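Local atomic coordinates of endonuclease and methylase LlaGI (Lactococcus lactis, PDB entry 5FFJ), a protein that recognises specific DNA sequences as a Type ISP restriction-modification enzyme and probably combines DNA methylation with ATP-driven translocation and cleavage. Residues Asn1034-Asn1039 and Lys1258-Arg1263; Ser1233-Tyr1238 and Ile1276-Ser1281. All blocks are in the same frame, centred on the assembly; numbering follows the deposited sequence.

How the contacts relate
Contact 1 is a surface contact and contact 2 a partly buried one; their centres lie 24 Å apart, and their nearest atoms stay about 10 Å apart without touching. Segments 1233-1238, 1258-1263 and 1276-1281 all lie in the C-terminal specificity region. Segment 1034-1039 lies in the loop that follows edge strand 1022-1024 of the nine-stranded sheet. Contact 1 sets that loop against the end of helix 1254-1259, with lysines reaching for a backbone carbonyl and an aspartate outside the contact. Contact 2 packs helix 1234-1243 on helix 1270-1285 through glycine, tyrosine and one salt-bridged arginine. Contact 1 lies nearer the DNA, about 7 Å at the nearest atoms, against about 17 Å.

Contact 1: residues Asn1034-Asn1039 and Lys1258-Arg1263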
ATOM      1  N   ASN A1034     -28.058 -17.102   7.500  1.00 52.46           N
ATOM      2  CA  ASN A1034     -28.615 -16.237   8.531  1.00 54.21           C
ATOM      3  C   ASN A1034     -29.991 -15.743   8.111  1.00 59.12           C
ATOM      4  O   ASN A1034     -30.331 -14.578   8.310  1.00 60.92           O
ATOM      5  CB  ASN A1034     -27.683 -15.058   8.811  1.00 56.58           C
ATOM      6  CG  ASN A1034     -26.290 -15.498   9.206  1.00 62.02           C
ATOM      7  OD1 ASN A1034     -26.112 -16.302  10.124  1.00 65.77           O
ATOM      8  ND2 ASN A1034     -25.288 -14.977   8.508  1.00 67.09           N
ATOM      9  N   GLN A1035     -30.772 -16.641   7.515  1.00 52.68           N
ATOM     10  CA  GLN A1035     -32.101 -16.304   7.022  1.00 56.82           C
ATOM     11  C   GLN A1035     -32.999 -15.843   8.162  1.00 51.91           C
ATOM     12  O   GLN A1035     -32.821 -16.255   9.308  1.00 61.27           O
ATOM     13  CB  GLN A1035     -32.725 -17.500   6.303  1.00 61.27           C
ATOM     14  CG  GLN A1035     -31.911 -17.982   5.109  1.00 60.43           C
ATOM     15  CD  GLN A1035     -32.625 -19.041   4.290  1.00 62.96           C
ATOM     16  OE1 GLN A1035     -33.646 -19.586   4.710  1.00 65.58           O
ATOM     17  NE2 GLN A1035     -32.086 -19.338   3.110  1.00 60.97           N
ATOM     18  N   ARG A1036     -33.966 -14.993   7.839  1.00 63.49           N
ATOM     19  CA  ARG A1036     -34.787 -14.353   8.858  1.00 51.27           C
ATOM     20  C   ARG A1036     -36.034 -15.157   9.215  1.00 47.51           C
ATOM     21  O   ARG A1036     -36.335 -16.181   8.599  1.00 49.50           O
ATOM     22  CB  ARG A1036     -35.209 -12.960   8.396  1.00 56.93           C
ATOM     23  CG  ARG A1036     -34.061 -12.067   7.963  1.00 63.13           C
ATOM     24  CD  ARG A1036     -34.472 -10.605   8.016  1.00 58.33           C
ATOM     25  NE  ARG A1036     -34.369  -9.946   6.717  1.00 60.11           N
ATOM     26  CZ  ARG A1036     -35.054  -8.861   6.368  1.00 69.22           C
ATOM     27  NH1 ARG A1036     -35.910  -8.300   7.217  1.00 33.95           N
ATOM     28  NH2 ARG A1036     -34.889  -8.334   5.163  1.00 66.98           N
ATOM     29  N   ASP A1037     -36.747 -14.667  10.225  1.00 53.16           N
ATOM     30  CA  ASP A1037     -38.012 -15.242  10.663  1.00 61.04           C
ATOM     31  C   ASP A1037     -39.157 -14.450  10.047  1.00 61.35           C
ATOM     32  O   ASP A1037     -39.278 -13.248  10.273  1.00 68.41           O
ATOM     33  CB  ASP A1037     -38.108 -15.226  12.194  1.00 52.10           C
ATOM     34  CG  ASP A1037     -39.279 -16.035  12.722  1.00 57.93           C
ATOM     35  OD1 ASP A1037     -40.230 -16.305  11.957  1.00 75.16           O
ATOM     36  OD2 ASP A1037     -39.250 -16.399  13.915  1.00 56.07           O
ATOM     37  N   GLN A1038     -39.997 -15.122   9.269  1.00 63.24           N
ATOM     38  CA  GLN A1038     -41.093 -14.446   8.587  1.00 68.11           C
ATOM     39  C   GLN A1038     -42.218 -14.110   9.565  1.00 68.39           C
ATOM     40  O   GLN A1038     -43.104 -13.312   9.256  1.00 81.05           O
ATOM     41  CB  GLN A1038     -41.617 -15.306   7.435  1.00 75.74           C
ATOM     42  CG  GLN A1038     -42.533 -16.446   7.857  1.00 89.67           C
ATOM     43  CD  GLN A1038     -42.793 -17.429   6.729  1.00107.42           C
ATOM     44  OE1 GLN A1038     -42.160 -17.367   5.674  1.00107.07           O
ATOM     45  NE2 GLN A1038     -43.731 -18.342   6.948  1.00115.09           N
ATOM     46  N   ASN A1039     -42.176 -14.721  10.745  1.00 62.79           N
ATOM     47  CA  ASN A1039     -43.147 -14.429  11.793  1.00 61.70           C
ATOM     48  C   ASN A1039     -42.802 -13.126  12.503  1.00 71.79           C
ATOM     49  O   ASN A1039     -43.675 -12.448  13.047  1.00 72.05           O
ATOM     50  CB  ASN A1039     -43.208 -15.573  12.802  1.00 62.32           C
ATOM     51  CG  ASN A1039     -44.303 -15.382  13.835  1.00 79.50           C
ATOM     52  OD1 ASN A1039     -45.327 -14.757  13.562  1.00 77.88           O
ATOM     53  ND2 ASN A1039     -44.087 -15.917  15.030  1.00 85.71           N
ATOM     54  N   LYS A1258     -29.873  -7.882  12.692  1.00 48.91           N
ATOM     55  CA  LYS A1258     -28.727  -7.550  11.853  1.00 51.57           C
ATOM     56  C   LYS A1258     -29.159  -6.972  10.512  1.00 53.70           C
ATOM     57  O   LYS A1258     -28.617  -5.966  10.057  1.00 57.24           O
ATOM     58  CB  LYS A1258     -27.855  -8.787  11.608  1.00 50.29           C
ATOM     59  CG  LYS A1258     -26.855  -8.618  10.456  1.00 63.32           C
ATOM     60  CD  LYS A1258     -26.019  -9.860  10.208  1.00 68.19           C
ATOM     61  CE  LYS A1258     -25.141  -9.658   8.986  1.00 65.41           C
ATOM     62  NZ  LYS A1258     -24.276 -10.829   8.712  1.00 70.02           N
ATOM     63  N   LYS A1259     -30.136  -7.615   9.884  1.00 59.04           N
ATOM     64  CA  LYS A1259     -30.411  -7.384   8.472  1.00 60.09           C
ATOM     65  C   LYS A1259     -31.510  -6.356   8.209  1.00 59.09           C
ATOM     66  O   LYS A1259     -31.797  -6.035   7.056  1.00 50.36           O
ATOM     67  CB  LYS A1259     -30.768  -8.714   7.801  1.00 58.09           C
ATOM     68  CG  LYS A1259     -29.601  -9.686   7.762  1.00 62.44           C
ATOM     69  CD  LYS A1259     -29.935 -10.958   7.010  1.00 64.11           C
ATOM     70  CE  LYS A1259     -28.664 -11.650   6.552  1.00 66.13           C
ATOM     71  NZ  LYS A1259     -28.865 -13.099   6.301  1.00 67.22           N
ATOM     72  N   ASP A1260     -32.113  -5.825   9.268  1.00 54.86           N
ATOM     73  CA  ASP A1260     -33.110  -4.769   9.108  1.00 54.50           C
ATOM     74  C   ASP A1260     -33.427  -4.100  10.441  1.00 54.21           C
ATOM     75  O   ASP A1260     -33.103  -4.619  11.508  1.00 57.07           O
ATOM     76  CB  ASP A1260     -34.389  -5.333   8.475  1.00 56.84           C
ATOM     77  CG  ASP A1260     -35.323  -4.247   7.962  1.00 50.72           C
ATOM     78  OD1 ASP A1260     -35.676  -3.333   8.739  1.00 69.27           O
ATOM     79  OD2 ASP A1260     -35.702  -4.306   6.774  1.00 78.43           O
ATOM     80  N   LEU A1261     -34.045  -2.928  10.355  1.00 54.64           N
ATOM     81  CA  LEU A1261     -34.452  -2.165  11.529  1.00 29.69           C
ATOM     82  C   LEU A1261     -35.348  -3.011  12.429  1.00 44.56           C
ATOM     83  O   LEU A1261     -36.220  -3.722  11.928  1.00 49.51           O
ATOM     84  CB  LEU A1261     -35.180  -0.894  11.090  1.00 36.51           C
ATOM     85  CG  LEU A1261     -35.196   0.327  12.009  1.00 49.23           C
ATOM     86  CD1 LEU A1261     -33.790   0.782  12.351  1.00 45.03           C
ATOM     87  CD2 LEU A1261     -35.962   1.448  11.326  1.00 45.85           C
ATOM     88  N   PRO A1262     -35.137  -2.945  13.758  1.00 44.21           N
ATOM     89  CA  PRO A1262     -35.887  -3.803  14.686  1.00 38.63           C
ATOM     90  C   PRO A1262     -37.403  -3.677  14.583  1.00 43.07           C
ATOM     91  O   PRO A1262     -37.922  -2.650  14.148  1.00 49.14           O
ATOM     92  CB  PRO A1262     -35.417  -3.329  16.065  1.00 35.76           C
ATOM     93  CG  PRO A1262     -34.082  -2.741  15.828  1.00 41.82           C
ATOM     94  CD  PRO A1262     -34.135  -2.128  14.467  1.00 49.37           C
ATOM     95  N   ARG A1263     -38.094  -4.741  14.983  1.00 50.64           N
ATOM     96  CA  ARG A1263     -39.544  -4.740  15.116  1.00 48.60           C
ATOM     97  C   ARG A1263     -39.899  -5.167  16.533  1.00 47.92           C
ATOM     98  O   ARG A1263     -39.468  -6.220  16.997  1.00 65.30           O
ATOM     99  CB  ARG A1263     -40.198  -5.678  14.100  1.00 52.41           C
ATOM    100  CG  ARG A1263     -39.815  -5.395  12.656  1.00 60.76           C
ATOM    101  CD  ARG A1263     -40.624  -6.233  11.681  1.00 62.11           C
ATOM    102  NE  ARG A1263     -41.112  -5.431  10.557  1.00 58.97           N
ATOM    103  CZ  ARG A1263     -42.376  -5.050  10.378  1.00 54.68           C
ATOM    104  NH1 ARG A1263     -43.327  -5.396  11.239  1.00 50.74           N
ATOM    105  NH2 ARG A1263     -42.696  -4.319   9.319  1.00 71.77           N
TER
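The guanidinium of Arg1036 is the flat group at the centre of this contact, and one of its faces is turned to the carbonyl O of Lys1259, which stands 4.3 Å above the plane and is displaced toward the rim. Asp1260 approaches obliquely, its CB 3.6 Å from Arg1036 NH1. The carboxylate plane is tilted 37° from the guanidinium, and Asp1260 OD2 remains 4.0 Å from Arg1036 NH1; the opposite charges would attract each other, though the distance is beyond a salt bridge. A bend at chi3 (-120°) carries the arginine obliquely across Lys1259, and Lys1259 CB lies 4.0 Å from Arg1036 NE. An alanine in place of Arg1036 would probably lose this cover over the helix end and leave Asp1260 without its nearby positive charge.

Lys1259 itself, extended beyond CG, reaches across to the loop and brings NZ to 2.9 Å from Asn1034 O, a hydrogen bond that is weak. The same NZ makes a salt bridge with Asp927, which also pairs with Lys1258 NZ and accepts from Asn1034 ND2. One carboxylate thus gathers three nitrogens from both segments, and the two lysine ammonium groups would be expected to favour its ionised form.

Farther along the loop, Asp1037 OD1 accepts from Asn1039 N at 2.8 Å, with an N-H...O angle of 155°, an Asx turn. The arrangement is consistent with a polar junction between the methylase and specificity regions, joining this loop and Asp927 to the C-terminal end of helix 1254-1259.

Contact 2: residues Ser1233-Tyr1238 and Ile1276-Ser1281; sequences SDDEFY and IGRKLS
Helices 1234-1238 and 1276-1281 cross at 75° with their axes 9.3 Å apart at closest approach, and the backbones come nearest where Tyr1238 and Gly1277 bring their CA atoms to 4.7 Å. Glycine makes that approach possible: Gly1277 CA sits 3.4 Å from Tyr1238 O in a CA-H...O contact, and a beta carbon on this residue would clash with the same oxygen.

Tyr1238 and Arg1278 share most of the side-chain packing. The tyrosine CG is anti to the carbonyl carbon, which directs the ring at the second helix, with Arg1278 CA over one face. At the rim, Ser1281 OG meets Tyr1238 CE1 edge-on at 3.5 Å, close to the ring plane. The aliphatic part of Arg1278 also lies against the ring, through CG, before the chain bends at chi3 and continues toward the first helix.

Beyond that bend Tyr1238 CD2 lies over one face of the guanidinium, 3.6 Å from its plane and above its centre. The ring and guanidinium planes are 52° apart, an inclined contact and not a parallel stack. Arg1278 NH1 then makes a salt bridge with Asp1235 OD1, 2.7 Å away. The N-H...O angle is 171°, and the acceptor lies almost in the guanidinium plane while the donor sits above the carboxylate plane. Arg1278 NH2 passes beside Asp1234 CB, but the carboxylate of that aspartate pairs with Arg1215.

Both aspartates belong to the first turn of their helix, where Ser1233 OG at the N-cap accepts from Glu1236 N. Their negative charges are likely to suit the helix dipole there, and Arg1278 would partly balance them, so close backbone and ring packing at the glycine crossing is joined to an ionic tie at its more exposed margin.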
ATOM      1  N   SER A1233     -45.733   8.284  23.778  1.00 56.53           N
ATOM      2  CA  SER A1233     -45.487   8.592  25.183  1.00 56.11           C
ATOM      3  C   SER A1233     -44.093   8.177  25.647  1.00 57.31           C
ATOM      4  O   SER A1233     -43.402   7.412  24.972  1.00 62.52           O
ATOM      5  CB  SER A1233     -46.536   7.896  26.051  1.00 57.45           C
ATOM      6  OG  SER A1233     -46.520   6.496  25.826  1.00 52.85           O
ATOM      7  N   ASP A1234     -43.688   8.690  26.806  1.00 57.14           N
ATOM      8  CA  ASP A1234     -42.460   8.248  27.456  1.00 53.99           C
ATOM      9  C   ASP A1234     -42.525   6.752  27.739  1.00 53.62           C
ATOM     10  O   ASP A1234     -41.540   6.036  27.572  1.00 47.96           O
ATOM     11  CB  ASP A1234     -42.224   9.013  28.763  1.00 61.24           C
ATOM     12  CG  ASP A1234     -41.725  10.425  28.536  1.00 54.38           C
ATOM     13  OD1 ASP A1234     -42.006  10.995  27.461  1.00 58.19           O
ATOM     14  OD2 ASP A1234     -41.052  10.967  29.438  1.00 66.21           O
ATOM     15  N   ASP A1235     -43.696   6.289  28.171  1.00 58.87           N
ATOM     16  CA  ASP A1235     -43.890   4.882  28.501  1.00 57.20           C
ATOM     17  C   ASP A1235     -43.597   3.990  27.301  1.00 52.23           C
ATOM     18  O   ASP A1235     -42.946   2.954  27.434  1.00 58.63           O
ATOM     19  CB  ASP A1235     -45.315   4.641  29.004  1.00 58.75           C
ATOM     20  CG  ASP A1235     -45.505   5.069  30.447  1.00 78.28           C
ATOM     21  OD1 ASP A1235     -44.725   5.920  30.927  1.00 74.37           O
ATOM     22  OD2 ASP A1235     -46.436   4.555  31.104  1.00 76.65           O
ATOM     23  N   GLU A1236     -44.073   4.397  26.128  1.00 58.20           N
ATOM     24  CA  GLU A1236     -43.820   3.642  24.907  1.00 61.71           C
ATOM     25  C   GLU A1236     -42.345   3.723  24.534  1.00 49.08           C
ATOM     26  O   GLU A1236     -41.752   2.744  24.091  1.00 47.54           O
ATOM     27  CB  GLU A1236     -44.681   4.167  23.757  1.00 54.44           C
ATOM     28  CG  GLU A1236     -44.628   3.308  22.500  1.00 48.89           C
ATOM     29  CD  GLU A1236     -45.186   1.913  22.717  1.00 75.51           C
ATOM     30  OE1 GLU A1236     -45.950   1.719  23.687  1.00 78.97           O
ATOM     31  OE2 GLU A1236     -44.856   1.008  21.920  1.00 62.15           O
ATOM     32  N   PHE A1237     -41.766   4.904  24.716  1.00 45.23           N
ATOM     33  CA  PHE A1237     -40.355   5.131  24.420  1.00 52.98           C
ATOM     34  C   PHE A1237     -39.461   4.201  25.232  1.00 53.24           C
ATOM     35  O   PHE A1237     -38.607   3.508  24.679  1.00 47.83           O
ATOM     36  CB  PHE A1237     -39.988   6.590  24.700  1.00 49.79           C
ATOM     37  CG  PHE A1237     -38.597   6.961  24.276  1.00 38.46           C
ATOM     38  CD1 PHE A1237     -38.318   7.245  22.951  1.00 46.84           C
ATOM     39  CD2 PHE A1237     -37.569   7.035  25.202  1.00 40.45           C
ATOM     40  CE1 PHE A1237     -37.041   7.593  22.556  1.00 55.25           C
ATOM     41  CE2 PHE A1237     -36.290   7.383  24.812  1.00 43.97           C
ATOM     42  CZ  PHE A1237     -36.026   7.665  23.489  1.00 43.88           C
ATOM     43  N   TYR A1238     -39.662   4.185  26.546  1.00 53.40           N
ATOM     44  CA  TYR A1238     -38.841   3.358  27.421  1.00 49.78           C
ATOM     45  C   TYR A1238     -39.199   1.879  27.296  1.00 51.48           C
ATOM     46  O   TYR A1238     -38.368   1.015  27.575  1.00 47.09           O
ATOM     47  CB  TYR A1238     -38.975   3.821  28.873  1.00 45.89           C
ATOM     48  CG  TYR A1238     -38.427   5.212  29.096  1.00 45.52           C
ATOM     49  CD1 TYR A1238     -37.090   5.495  28.852  1.00 42.44           C
ATOM     50  CD2 TYR A1238     -39.242   6.241  29.545  1.00 46.66           C
ATOM     51  CE1 TYR A1238     -36.580   6.762  29.047  1.00 44.00           C
ATOM     52  CE2 TYR A1238     -38.739   7.514  29.743  1.00 48.50           C
ATOM     53  CZ  TYR A1238     -37.408   7.767  29.492  1.00 43.46           C
ATOM     54  OH  TYR A1238     -36.899   9.031  29.687  1.00 40.35           O
ATOM     55  N   ILE A1276     -37.894  -1.236  33.801  1.00 47.47           N
ATOM     56  CA  ILE A1276     -36.469  -1.459  33.600  1.00 50.60           C
ATOM     57  C   ILE A1276     -35.959  -0.613  32.443  1.00 45.21           C
ATOM     58  O   ILE A1276     -34.781  -0.256  32.393  1.00 58.66           O
ATOM     59  CB  ILE A1276     -36.179  -2.949  33.345  1.00 53.65           C
ATOM     60  CG1 ILE A1276     -36.561  -3.753  34.590  1.00 45.21           C
ATOM     61  CG2 ILE A1276     -34.708  -3.169  32.990  1.00 47.55           C
ATOM     62  CD1 ILE A1276     -36.427  -5.236  34.434  1.00 55.54           C
ATOM     63  N   GLY A1277     -36.852  -0.290  31.515  1.00 51.00           N
ATOM     64  CA  GLY A1277     -36.522   0.622  30.438  1.00 48.01           C
ATOM     65  C   GLY A1277     -36.113   1.969  30.999  1.00 48.31           C
ATOM     66  O   GLY A1277     -35.124   2.560  30.566  1.00 44.93           O
ATOM     67  N   ARG A1278     -36.873   2.449  31.979  1.00 47.99           N
ATOM     68  CA  ARG A1278     -36.578   3.727  32.612  1.00 49.21           C
ATOM     69  C   ARG A1278     -35.275   3.668  33.403  1.00 49.24           C
ATOM     70  O   ARG A1278     -34.436   4.562  33.295  1.00 49.38           O
ATOM     71  CB  ARG A1278     -37.724   4.147  33.534  1.00 40.27           C
ATOM     72  CG  ARG A1278     -39.000   4.534  32.803  1.00 48.91           C
ATOM     73  CD  ARG A1278     -39.945   5.314  33.704  1.00 42.74           C
ATOM     74  NE  ARG A1278     -40.443   6.525  33.049  1.00 52.49           N
ATOM     75  CZ  ARG A1278     -41.568   6.600  32.343  1.00 58.04           C
ATOM     76  NH1 ARG A1278     -42.347   5.538  32.183  1.00 55.96           N
ATOM     77  NH2 ARG A1278     -41.921   7.753  31.792  1.00 64.65           N
ATOM     78  N   LYS A1279     -35.109   2.615  34.196  1.00 41.84           N
ATOM     79  CA  LYS A1279     -33.921   2.468  35.030  1.00 51.55           C
ATOM     80  C   LYS A1279     -32.662   2.396  34.176  1.00 51.45           C
ATOM     81  O   LYS A1279     -31.680   3.092  34.446  1.00 37.39           O
ATOM     82  CB  LYS A1279     -34.029   1.223  35.909  1.00 44.64           C
ATOM     83  CG  LYS A1279     -35.170   1.273  36.909  1.00 39.99           C
ATOM     84  CD  LYS A1279     -35.180   0.041  37.793  1.00 51.54           C
ATOM     85  CE  LYS A1279     -36.325   0.083  38.786  1.00 63.45           C
ATOM     86  NZ  LYS A1279     -36.272  -1.062  39.734  1.00 77.62           N
ATOM     87  N   LEU A1280     -32.700   1.551  33.151  1.00 41.39           N
ATOM     88  CA  LEU A1280     -31.586   1.426  32.219  1.00 32.45           C
ATOM     89  C   LEU A1280     -31.218   2.780  31.623  1.00 45.51           C
ATOM     90  O   LEU A1280     -30.042   3.144  31.570  1.00 34.27           O
ATOM     91  CB  LEU A1280     -31.934   0.442  31.103  1.00 45.94           C
ATOM     92  CG  LEU A1280     -31.873  -1.039  31.471  1.00 48.04           C
ATOM     93  CD1 LEU A1280     -32.575  -1.872  30.415  1.00 42.96           C
ATOM     94  CD2 LEU A1280     -30.430  -1.485  31.620  1.00 44.91           C
ATOM     95  N   SER A1281     -32.231   3.520  31.182  1.00 54.03           N
ATOM     96  CA  SER A1281     -32.020   4.851  30.626  1.00 50.66           C
ATOM     97  C   SER A1281     -31.399   5.773  31.664  1.00 42.82           C
ATOM     98  O   SER A1281     -30.425   6.469  31.383  1.00 38.73           O
ATOM     99  CB  SER A1281     -33.338   5.445  30.130  1.00 53.40           C
ATOM    100  OG  SER A1281     -33.157   6.787  29.711  1.00 51.20           O
TER